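Local coordinates for protein NADH dehydrogenase, putative (PDB 5JWC) that probably oxidises NADH and passes the electrons through its bound FAD to ubiquinone, as a type II NADH dehydrogenase of the malaria parasite, at residues Leu127-Lys139 and Ser334-Ile346. Numbering follows the deposited sequence.
With FAD (flavin-adenine dinucleotide), chain C.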
ATOM      1  N   LEU A 127      12.358   6.768 -30.520  1.00 42.37           N
ATOM      2  CA  LEU A 127      11.850   8.121 -30.325  1.00 38.41           C
ATOM      3  C   LEU A 127      12.888   9.162 -30.708  1.00 39.22           C
ATOM      4  O   LEU A 127      14.038   9.069 -30.305  1.00 40.36           O
ATOM      5  CB  LEU A 127      11.411   8.326 -28.868  1.00 42.00           C
ATOM      6  CG  LEU A 127      10.248   7.445 -28.395  1.00 43.86           C
ATOM      7  CD1 LEU A 127      10.059   7.522 -26.890  1.00 42.51           C
ATOM      8  CD2 LEU A 127       8.966   7.844 -29.118  1.00 45.65           C
ATOM      9  N   PHE A 128      12.473  10.156 -31.481  1.00 37.14           N
ATOM     10  CA  PHE A 128      13.358  11.214 -31.913  1.00 43.89           C
ATOM     11  C   PHE A 128      13.270  12.412 -30.981  1.00 41.79           C
ATOM     12  O   PHE A 128      12.233  12.646 -30.370  1.00 43.00           O
ATOM     13  CB  PHE A 128      13.015  11.643 -33.340  1.00 43.83           C
ATOM     14  CG  PHE A 128      13.438  10.651 -34.384  1.00 48.97           C
ATOM     15  CD1 PHE A 128      14.719  10.681 -34.910  1.00 49.53           C
ATOM     16  CD2 PHE A 128      12.552   9.693 -34.849  1.00 52.61           C
ATOM     17  CE1 PHE A 128      15.112   9.768 -35.870  1.00 51.35           C
ATOM     18  CE2 PHE A 128      12.937   8.777 -35.813  1.00 52.81           C
ATOM     19  CZ  PHE A 128      14.220   8.813 -36.319  1.00 55.97           C
ATOM     20  N   TYR A 129      14.350  13.184 -30.897  1.00 39.22           N
ATOM     21  CA  TYR A 129      14.374  14.374 -30.048  1.00 37.92           C
ATOM     22  C   TYR A 129      15.144  15.515 -30.693  1.00 36.93           C
ATOM     23  O   TYR A 129      16.020  15.286 -31.514  1.00 41.82           O
ATOM     24  CB  TYR A 129      14.998  14.049 -28.677  1.00 33.89           C
ATOM     25  CG  TYR A 129      16.459  13.639 -28.754  1.00 34.77           C
ATOM     26  CD1 TYR A 129      17.470  14.592 -28.796  1.00 35.56           C
ATOM     27  CD2 TYR A 129      16.819  12.304 -28.764  1.00 35.03           C
ATOM     28  CE1 TYR A 129      18.799  14.218 -28.873  1.00 37.92           C
ATOM     29  CE2 TYR A 129      18.141  11.919 -28.831  1.00 36.34           C
ATOM     30  CZ  TYR A 129      19.125  12.879 -28.889  1.00 37.10           C
ATOM     31  OH  TYR A 129      20.438  12.489 -28.958  1.00 41.36           O
ATOM     32  N   ASP A 130      14.838  16.741 -30.287  1.00 38.04           N
ATOM     33  CA  ASP A 130      15.686  17.892 -30.579  1.00 36.72           C
ATOM     34  C   ASP A 130      16.679  18.157 -29.429  1.00 41.23           C
ATOM     35  O   ASP A 130      17.828  18.544 -29.653  1.00 37.10           O
ATOM     36  CB  ASP A 130      14.821  19.116 -30.839  1.00 37.29           C
ATOM     37  CG  ASP A 130      13.967  18.950 -32.086  1.00 46.66           C
ATOM     38  OD1 ASP A 130      14.539  18.582 -33.130  1.00 42.61           O
ATOM     39  OD2 ASP A 130      12.736  19.133 -32.005  1.00 44.18           O
ATOM     40  N   TYR A 131      16.212  17.976 -28.200  1.00 38.15           N
ATOM     41  CA  TYR A 131      17.083  18.030 -27.023  1.00 38.10           C
ATOM     42  C   TYR A 131      16.799  16.852 -26.117  1.00 37.94           C
ATOM     43  O   TYR A 131      15.645  16.437 -25.965  1.00 35.30           O
ATOM     44  CB  TYR A 131      16.879  19.318 -26.237  1.00 32.91           C
ATOM     45  CG  TYR A 131      17.170  20.580 -26.993  1.00 38.40           C
ATOM     46  CD1 TYR A 131      18.468  21.049 -27.136  1.00 39.77           C
ATOM     47  CD2 TYR A 131      16.142  21.306 -27.574  1.00 41.42           C
ATOM     48  CE1 TYR A 131      18.728  22.226 -27.835  1.00 46.32           C
ATOM     49  CE2 TYR A 131      16.387  22.461 -28.267  1.00 44.64           C
ATOM     50  CZ  TYR A 131      17.676  22.923 -28.396  1.00 50.78           C
ATOM     51  OH  TYR A 131      17.892  24.086 -29.105  1.00 57.80           O
ATOM     52  N   LEU A 132      17.852  16.345 -25.487  1.00 37.04           N
ATOM     53  CA  LEU A 132      17.732  15.239 -24.561  1.00 36.51           C
ATOM     54  C   LEU A 132      18.273  15.640 -23.178  1.00 37.06           C
ATOM     55  O   LEU A 132      19.432  16.070 -23.051  1.00 33.20           O
ATOM     56  CB  LEU A 132      18.475  14.030 -25.092  1.00 34.39           C
ATOM     57  CG  LEU A 132      18.362  12.743 -24.284  1.00 34.30           C
ATOM     58  CD1 LEU A 132      16.914  12.237 -24.205  1.00 34.09           C
ATOM     59  CD2 LEU A 132      19.290  11.698 -24.864  1.00 36.00           C
ATOM     60  N   ILE A 133      17.436  15.507 -22.151  1.00 32.94           N
ATOM     61  CA  ILE A 133      17.859  15.770 -20.774  1.00 28.72           C
ATOM     62  C   ILE A 133      18.026  14.456 -20.015  1.00 31.58           C
ATOM     63  O   ILE A 133      17.047  13.809 -19.628  1.00 30.77           O
ATOM     64  CB  ILE A 133      16.847  16.646 -20.025  1.00 33.23           C
ATOM     65  CG1 ILE A 133      16.280  17.751 -20.942  1.00 30.23           C
ATOM     66  CG2 ILE A 133      17.477  17.214 -18.745  1.00 30.45           C
ATOM     67  CD1 ILE A 133      17.308  18.759 -21.426  1.00 33.77           C
ATOM     68  N   ILE A 134      19.261  14.026 -19.817  1.00 28.33           N
ATOM     69  CA  ILE A 134      19.476  12.750 -19.143  1.00 29.18           C
ATOM     70  C   ILE A 134      19.504  12.932 -17.614  1.00 31.52           C
ATOM     71  O   ILE A 134      20.378  13.601 -17.058  1.00 27.76           O
ATOM     72  CB  ILE A 134      20.762  12.073 -19.614  1.00 26.93           C
ATOM     73  CG1 ILE A 134      20.787  11.972 -21.150  1.00 31.23           C
ATOM     74  CG2 ILE A 134      20.948  10.695 -18.929  1.00 26.67           C
ATOM     75  CD1 ILE A 134      22.033  11.267 -21.698  1.00 29.82           C
ATOM     76  N   ALA A 135      18.518  12.341 -16.953  1.00 29.46           N
ATOM     77  CA  ALA A 135      18.392  12.446 -15.504  1.00 28.92           C
ATOM     78  C   ALA A 135      18.003  11.093 -14.914  1.00 28.40           C
ATOM     79  O   ALA A 135      17.030  10.998 -14.157  1.00 30.02           O
ATOM     80  CB  ALA A 135      17.360  13.501 -15.136  1.00 23.93           C
ATOM     81  N   VAL A 136      18.759  10.056 -15.255  1.00 29.28           N
ATOM     82  CA  VAL A 136      18.394   8.674 -14.898  1.00 29.85           C
ATOM     83  C   VAL A 136      18.920   8.231 -13.545  1.00 28.38           C
ATOM     84  O   VAL A 136      18.724   7.086 -13.135  1.00 29.66           O
ATOM     85  CB  VAL A 136      18.880   7.678 -15.958  1.00 32.47           C
ATOM     86  CG1 VAL A 136      18.217   8.000 -17.293  1.00 29.62           C
ATOM     87  CG2 VAL A 136      20.441   7.715 -16.071  1.00 29.91           C
ATOM     88  N   GLY A 137      19.588   9.141 -12.845  1.00 29.35           N
ATOM     89  CA  GLY A 137      20.067   8.834 -11.514  1.00 30.66           C
ATOM     90  C   GLY A 137      21.124   7.743 -11.483  1.00 31.44           C
ATOM     91  O   GLY A 137      21.953   7.638 -12.382  1.00 30.34           O
ATOM     92  N   ALA A 138      21.108   6.963 -10.408  1.00 29.92           N
ATOM     93  CA  ALA A 138      22.061   5.893 -10.193  1.00 30.84           C
ATOM     94  C   ALA A 138      21.343   4.663  -9.617  1.00 39.64           C
ATOM     95  O   ALA A 138      20.129   4.700  -9.384  1.00 35.76           O
ATOM     96  CB  ALA A 138      23.173   6.368  -9.268  1.00 33.69           C
ATOM     97  N   LYS A 139      22.069   3.566  -9.423  1.00 38.43           N
ATOM     98  CA  LYS A 139      21.464   2.377  -8.826  1.00 39.21           C
ATOM     99  C   LYS A 139      22.258   1.903  -7.623  1.00 43.61           C
ATOM    100  O   LYS A 139      23.304   2.478  -7.280  1.00 41.58           O
ATOM    101  CB  LYS A 139      21.294   1.259  -9.868  1.00 42.15           C
ATOM    102  CG  LYS A 139      22.552   0.635 -10.461  1.00 46.12           C
ATOM    103  CD  LYS A 139      22.115  -0.375 -11.548  1.00 57.57           C
ATOM    104  CE  LYS A 139      23.280  -1.047 -12.264  1.00 50.37           C
ATOM    105  NZ  LYS A 139      24.272  -1.548 -11.275  1.00 58.78           N
ATOM    106  N   SER A 334      26.644  18.290 -31.592  1.00 48.18           N
ATOM    107  CA  SER A 334      25.456  19.142 -31.667  1.00 48.74           C
ATOM    108  C   SER A 334      25.087  19.837 -30.351  1.00 46.03           C
ATOM    109  O   SER A 334      24.179  20.675 -30.338  1.00 45.71           O
ATOM    110  CB  SER A 334      24.254  18.323 -32.141  1.00 55.16           C
ATOM    111  OG  SER A 334      24.664  17.347 -33.078  1.00 64.38           O
ATOM    112  N   ASN A 335      25.790  19.515 -29.262  1.00 44.58           N
ATOM    113  CA  ASN A 335      25.515  20.139 -27.965  1.00 44.55           C
ATOM    114  C   ASN A 335      24.037  20.132 -27.598  1.00 39.06           C
ATOM    115  O   ASN A 335      23.522  21.117 -27.051  1.00 41.21           O
ATOM    116  CB  ASN A 335      26.009  21.580 -27.935  1.00 44.67           C
ATOM    117  CG  ASN A 335      27.498  21.679 -27.979  1.00 49.23           C
ATOM    118  OD1 ASN A 335      28.206  20.799 -27.496  1.00 54.84           O
ATOM    119  ND2 ASN A 335      27.994  22.754 -28.572  1.00 56.35           N
ATOM    120  N   ASN A 336      23.349  19.047 -27.919  1.00 37.92           N
ATOM    121  CA  ASN A 336      21.914  18.996 -27.705  1.00 42.00           C
ATOM    122  C   ASN A 336      21.534  17.913 -26.689  1.00 40.48           C
ATOM    123  O   ASN A 336      20.353  17.645 -26.469  1.00 37.36           O
ATOM    124  CB  ASN A 336      21.179  18.773 -29.036  1.00 37.06           C
ATOM    125  CG  ASN A 336      21.539  17.461 -29.697  1.00 39.42           C
ATOM    126  OD1 ASN A 336      22.528  16.824 -29.352  1.00 43.70           O
ATOM    127  ND2 ASN A 336      20.718  17.034 -30.648  1.00 50.03           N
ATOM    128  N   ILE A 337      22.537  17.301 -26.067  1.00 37.36           N
ATOM    129  CA  ILE A 337      22.305  16.412 -24.935  1.00 36.23           C
ATOM    130  C   ILE A 337      22.816  17.042 -23.626  1.00 38.44           C
ATOM    131  O   ILE A 337      23.956  17.512 -23.561  1.00 34.54           O
ATOM    132  CB  ILE A 337      22.969  15.045 -25.160  1.00 36.07           C
ATOM    133  CG1 ILE A 337      22.494  14.450 -26.495  1.00 33.70           C
ATOM    134  CG2 ILE A 337      22.664  14.065 -23.997  1.00 29.98           C
ATOM    135  CD1 ILE A 337      23.007  13.062 -26.750  1.00 36.23           C
ATOM    136  N   TYR A 338      21.955  17.072 -22.604  1.00 33.48           N
ATOM    137  CA  TYR A 338      22.294  17.586 -21.277  1.00 29.05           C
ATOM    138  C   TYR A 338      22.139  16.455 -20.259  1.00 32.90           C
ATOM    139  O   TYR A 338      21.433  15.476 -20.510  1.00 29.97           O
ATOM    140  CB  TYR A 338      21.388  18.754 -20.868  1.00 34.25           C
ATOM    141  CG  TYR A 338      21.549  20.024 -21.673  1.00 35.17           C
ATOM    142  CD1 TYR A 338      22.218  21.117 -21.148  1.00 32.16           C
ATOM    143  CD2 TYR A 338      20.997  20.138 -22.954  1.00 33.47           C
ATOM    144  CE1 TYR A 338      22.357  22.283 -21.860  1.00 34.12           C
ATOM    145  CE2 TYR A 338      21.136  21.318 -23.691  1.00 37.30           C
ATOM    146  CZ  TYR A 338      21.823  22.379 -23.132  1.00 37.07           C
ATOM    147  OH  TYR A 338      21.985  23.550 -23.810  1.00 39.84           O
ATOM    148  N   ALA A 339      22.813  16.567 -19.122  1.00 30.37           N
ATOM    149  CA  ALA A 339      22.612  15.601 -18.042  1.00 30.02           C
ATOM    150  C   ALA A 339      22.626  16.330 -16.717  1.00 31.06           C
ATOM    151  O   ALA A 339      23.378  17.302 -16.549  1.00 32.52           O
ATOM    152  CB  ALA A 339      23.658  14.520 -18.072  1.00 29.34           C
ATOM    153  N   ILE A 340      21.783  15.887 -15.788  1.00 28.61           N
ATOM    154  CA  ILE A 340      21.670  16.542 -14.482  1.00 25.42           C
ATOM    155  C   ILE A 340      21.517  15.489 -13.395  1.00 31.03           C
ATOM    156  O   ILE A 340      21.141  14.346 -13.682  1.00 32.13           O
ATOM    157  CB  ILE A 340      20.462  17.502 -14.422  1.00 25.70           C
ATOM    158  CG1 ILE A 340      19.152  16.734 -14.623  1.00 28.09           C
ATOM    159  CG2 ILE A 340      20.577  18.604 -15.466  1.00 29.68           C
ATOM    160  CD1 ILE A 340      17.905  17.675 -14.640  1.00 28.58           C
ATOM    161  N   GLY A 341      21.797  15.850 -12.146  1.00 29.36           N
ATOM    162  CA  GLY A 341      21.590  14.901 -11.057  1.00 29.33           C
ATOM    163  C   GLY A 341      22.726  13.915 -10.852  1.00 28.31           C
ATOM    164  O   GLY A 341      23.873  14.188 -11.215  1.00 28.99           O
ATOM    165  N   ASP A 342      22.401  12.759 -10.277  1.00 28.14           N
ATOM    166  CA  ASP A 342      23.407  11.770  -9.845  1.00 31.95           C
ATOM    167  C   ASP A 342      24.129  11.037 -10.975  1.00 33.88           C
ATOM    168  O   ASP A 342      25.132  10.360 -10.737  1.00 32.72           O
ATOM    169  CB  ASP A 342      22.754  10.699  -8.980  1.00 28.43           C
ATOM    170  CG  ASP A 342      22.396  11.184  -7.587  1.00 32.52           C
ATOM    171  OD1 ASP A 342      22.598  12.375  -7.265  1.00 30.43           O
ATOM    172  OD2 ASP A 342      21.874  10.348  -6.817  1.00 34.02           O
ATOM    173  N   CYS A 343      23.607  11.111 -12.197  1.00 32.43           N
ATOM    174  CA  CYS A 343      24.233  10.350 -13.286  1.00 36.93           C
ATOM    175  C   CYS A 343      25.428  11.084 -13.906  1.00 38.16           C
ATOM    176  O   CYS A 343      26.076  10.549 -14.804  1.00 37.97           O
ATOM    177  CB  CYS A 343      23.218  10.025 -14.399  1.00 31.26           C
ATOM    178  SG  CYS A 343      22.703  11.458 -15.404  1.00 35.31           S
ATOM    179  N   LYS A 344      25.718  12.297 -13.436  1.00 32.77           N
ATOM    180  CA  LYS A 344      26.730  13.135 -14.076  1.00 35.63           C
ATOM    181  C   LYS A 344      27.753  13.714 -13.095  1.00 36.58           C
ATOM    182  O   LYS A 344      27.502  13.791 -11.885  1.00 30.22           O
ATOM    183  CB  LYS A 344      26.061  14.277 -14.856  1.00 27.36           C
ATOM    184  CG  LYS A 344      25.355  15.309 -13.980  1.00 31.77           C
ATOM    185  CD  LYS A 344      26.231  16.511 -13.646  1.00 32.64           C
ATOM    186  CE  LYS A 344      25.510  17.502 -12.729  1.00 30.39           C
ATOM    187  NZ  LYS A 344      25.138  16.913 -11.392  1.00 31.25           N
ATOM    188  N   LYS A 345      28.885  14.144 -13.651  1.00 32.63           N
ATOM    189  CA  LYS A 345      29.846  15.007 -12.963  1.00 36.21           C
ATOM    190  C   LYS A 345      30.190  16.178 -13.897  1.00 34.74           C
ATOM    191  O   LYS A 345      30.247  16.002 -15.116  1.00 32.74           O
ATOM    192  CB  LYS A 345      31.122  14.236 -12.601  1.00 38.31           C
ATOM    193  CG  LYS A 345      31.013  13.298 -11.379  1.00 39.60           C
ATOM    194  CD  LYS A 345      30.413  13.973 -10.141  1.00 42.24           C
ATOM    195  CE  LYS A 345      30.063  12.941  -9.032  1.00 51.55           C
ATOM    196  NZ  LYS A 345      29.328  13.565  -7.852  1.00 45.32           N
ATOM    197  N   ILE A 346      30.382  17.368 -13.339  1.00 28.50           N
ATOM    198  CA  ILE A 346      30.721  18.544 -14.134  1.00 28.46           C
ATOM    199  C   ILE A 346      32.244  18.664 -14.325  1.00 38.49           C
ATOM    200  O   ILE A 346      33.005  18.573 -13.360  1.00 33.74           O
ATOM    201  CB  ILE A 346      30.187  19.839 -13.475  1.00 34.07           C
ATOM    202  CG1 ILE A 346      28.657  19.772 -13.315  1.00 27.87           C
ATOM    203  CG2 ILE A 346      30.603  21.080 -14.288  1.00 30.37           C
ATOM    204  CD1 ILE A 346      28.055  21.039 -12.762  1.00 28.10           C
TER
HETATM  205  PA  FAD C 601      16.539   9.963  -9.065  1.00 27.38           P
HETATM  206  O1A FAD C 601      16.857   8.651  -8.408  1.00 26.51           O
HETATM  207  O2A FAD C 601      15.818  10.922  -8.185  1.00 23.19           O
HETATM  208  O5B FAD C 601      15.707   9.721 -10.422  1.00 29.22           O
HETATM  209  C5B FAD C 601      16.183   8.880 -11.447  1.00 24.53           C
HETATM  210  C4B FAD C 601      14.989   8.574 -12.336  1.00 29.97           C
HETATM  211  O4B FAD C 601      15.439   7.956 -13.525  1.00 30.34           O
HETATM  212  C3B FAD C 601      14.019   7.601 -11.659  1.00 29.18           C
HETATM  213  O3B FAD C 601      12.700   8.008 -11.950  1.00 27.79           O
HETATM  214  C2B FAD C 601      14.272   6.296 -12.383  1.00 30.83           C
HETATM  215  O2B FAD C 601      13.107   5.506 -12.414  1.00 30.48           O
HETATM  216  C1B FAD C 601      14.625   6.831 -13.766  1.00 29.62           C
HETATM  217  N9A FAD C 601      15.386   5.912 -14.617  1.00 33.78           N
HETATM  218  C8A FAD C 601      16.350   5.008 -14.241  1.00 32.48           C
HETATM  219  N7A FAD C 601      16.793   4.391 -15.365  1.00 33.99           N
HETATM  220  C5A FAD C 601      16.134   4.888 -16.434  1.00 33.91           C
HETATM  221  C6A FAD C 601      16.210   4.604 -17.789  1.00 35.28           C
HETATM  222  N6A FAD C 601      17.116   3.740 -18.245  1.00 34.88           N
HETATM  223  N1A FAD C 601      15.403   5.298 -18.662  1.00 37.96           N
HETATM  224  C2A FAD C 601      14.528   6.258 -18.188  1.00 34.19           C
HETATM  225  N3A FAD C 601      14.455   6.533 -16.835  1.00 31.22           N
HETATM  226  C4A FAD C 601      15.244   5.848 -15.977  1.00 31.86           C
HETATM  227  N1  FAD C 601      19.396  14.147  -1.055  1.00 27.37           N
HETATM  228  C2  FAD C 601      19.351  15.321  -0.355  1.00 28.77           C
HETATM  229  O2  FAD C 601      19.753  16.352  -0.882  1.00 28.75           O
HETATM  230  N3  FAD C 601      18.842  15.362   0.933  1.00 32.29           N
HETATM  231  C4  FAD C 601      18.361  14.233   1.543  1.00 33.72           C
HETATM  232  O4  FAD C 601      17.902  14.306   2.691  1.00 34.14           O
HETATM  233  C4X FAD C 601      18.389  13.036   0.837  1.00 29.83           C
HETATM  234  N5  FAD C 601      17.918  11.874   1.407  1.00 30.94           N
HETATM  235  C5X FAD C 601      17.956  10.690   0.679  1.00 29.31           C
HETATM  236  C6  FAD C 601      17.463   9.525   1.238  1.00 28.85           C
HETATM  237  C7  FAD C 601      17.491   8.326   0.536  1.00 30.57           C
HETATM  238  C7M FAD C 601      16.951   7.077   1.195  1.00 31.37           C
HETATM  239  C8  FAD C 601      18.004   8.294  -0.754  1.00 28.88           C
HETATM  240  C8M FAD C 601      18.045   7.011  -1.530  1.00 33.50           C
HETATM  241  C9  FAD C 601      18.499   9.468  -1.323  1.00 27.00           C
HETATM  242  C9A FAD C 601      18.470  10.667  -0.614  1.00 27.63           C
HETATM  243  N10 FAD C 601      18.951  11.838  -1.174  1.00 26.42           N
HETATM  244  C10 FAD C 601      18.905  13.006  -0.462  1.00 28.83           C
HETATM  245  C1' FAD C 601      19.566  11.849  -2.543  1.00 27.03           C
HETATM  246  C2' FAD C 601      18.615  12.086  -3.687  1.00 25.53           C
HETATM  247  O2' FAD C 601      17.599  11.123  -3.640  1.00 26.38           O
HETATM  248  C3' FAD C 601      19.395  11.873  -4.972  1.00 28.74           C
HETATM  249  O3' FAD C 601      20.554  12.674  -4.996  1.00 27.64           O
HETATM  250  C4' FAD C 601      18.458  12.238  -6.111  1.00 29.08           C
HETATM  251  O4' FAD C 601      17.524  11.192  -6.198  1.00 28.11           O
HETATM  252  C5' FAD C 601      19.177  12.417  -7.438  1.00 26.63           C
HETATM  253  O5' FAD C 601      18.212  12.827  -8.385  1.00 28.60           O
HETATM  254  P   FAD C 601      18.215  12.176  -9.859  1.00 26.52           P
HETATM  255  O1P FAD C 601      17.158  12.855 -10.698  1.00 27.29           O
HETATM  256  O2P FAD C 601      19.619  12.298 -10.381  1.00 29.70           O
HETATM  257  O3P FAD C 601      17.915  10.601  -9.616  1.00 28.47           O
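The Tyr129 ring meets Asn336 and Ile337: Leu132 CB lies over one face, offset toward the rim, Tyr131 N lies in plane at its edge, and OH reaches Ile337 CD1 at 3.4 Å. Asn336, its amide plane turned 49° from that ring, gives a weak hydrogen bond from ND2 to Asp130 O. At the edge of the Tyr338 ring lie Tyr131 CD1 and Leu132 O. The backbones of strands 131-134 and 337-339 pair in parallel. Leu132 N donates to Asn336 O, Tyr338 N almost straight to Leu132 O (2.8 Å, 178°), Ile134 N to Tyr338 O and Ile340 N to Ile134 O. In Ile134, chi1 -53° sets CG1 beside the backbone N and CG2 anti to it, so that CD1 meets Ile337 CG2 (3.7 Å) and CG2 packs on Cys343 SG (4.0 Å). Where the strands end, both segments turn onto FAD. Asp342 N donates to FAD O2P at 2.8 Å, its carboxylate OD1 accepts from FAD O3' at 3.1 Å, and Val136 CG1 touches the adenine. This is the edge of the FAD-binding Rossmann-type sheet: strand 131-134 lies between strands 30-34 and 337-339, and helix 424-440 packs on Ile133, Tyr338 and Ile340, with its Phe438 edge-to-face with Tyr131 and Tyr338.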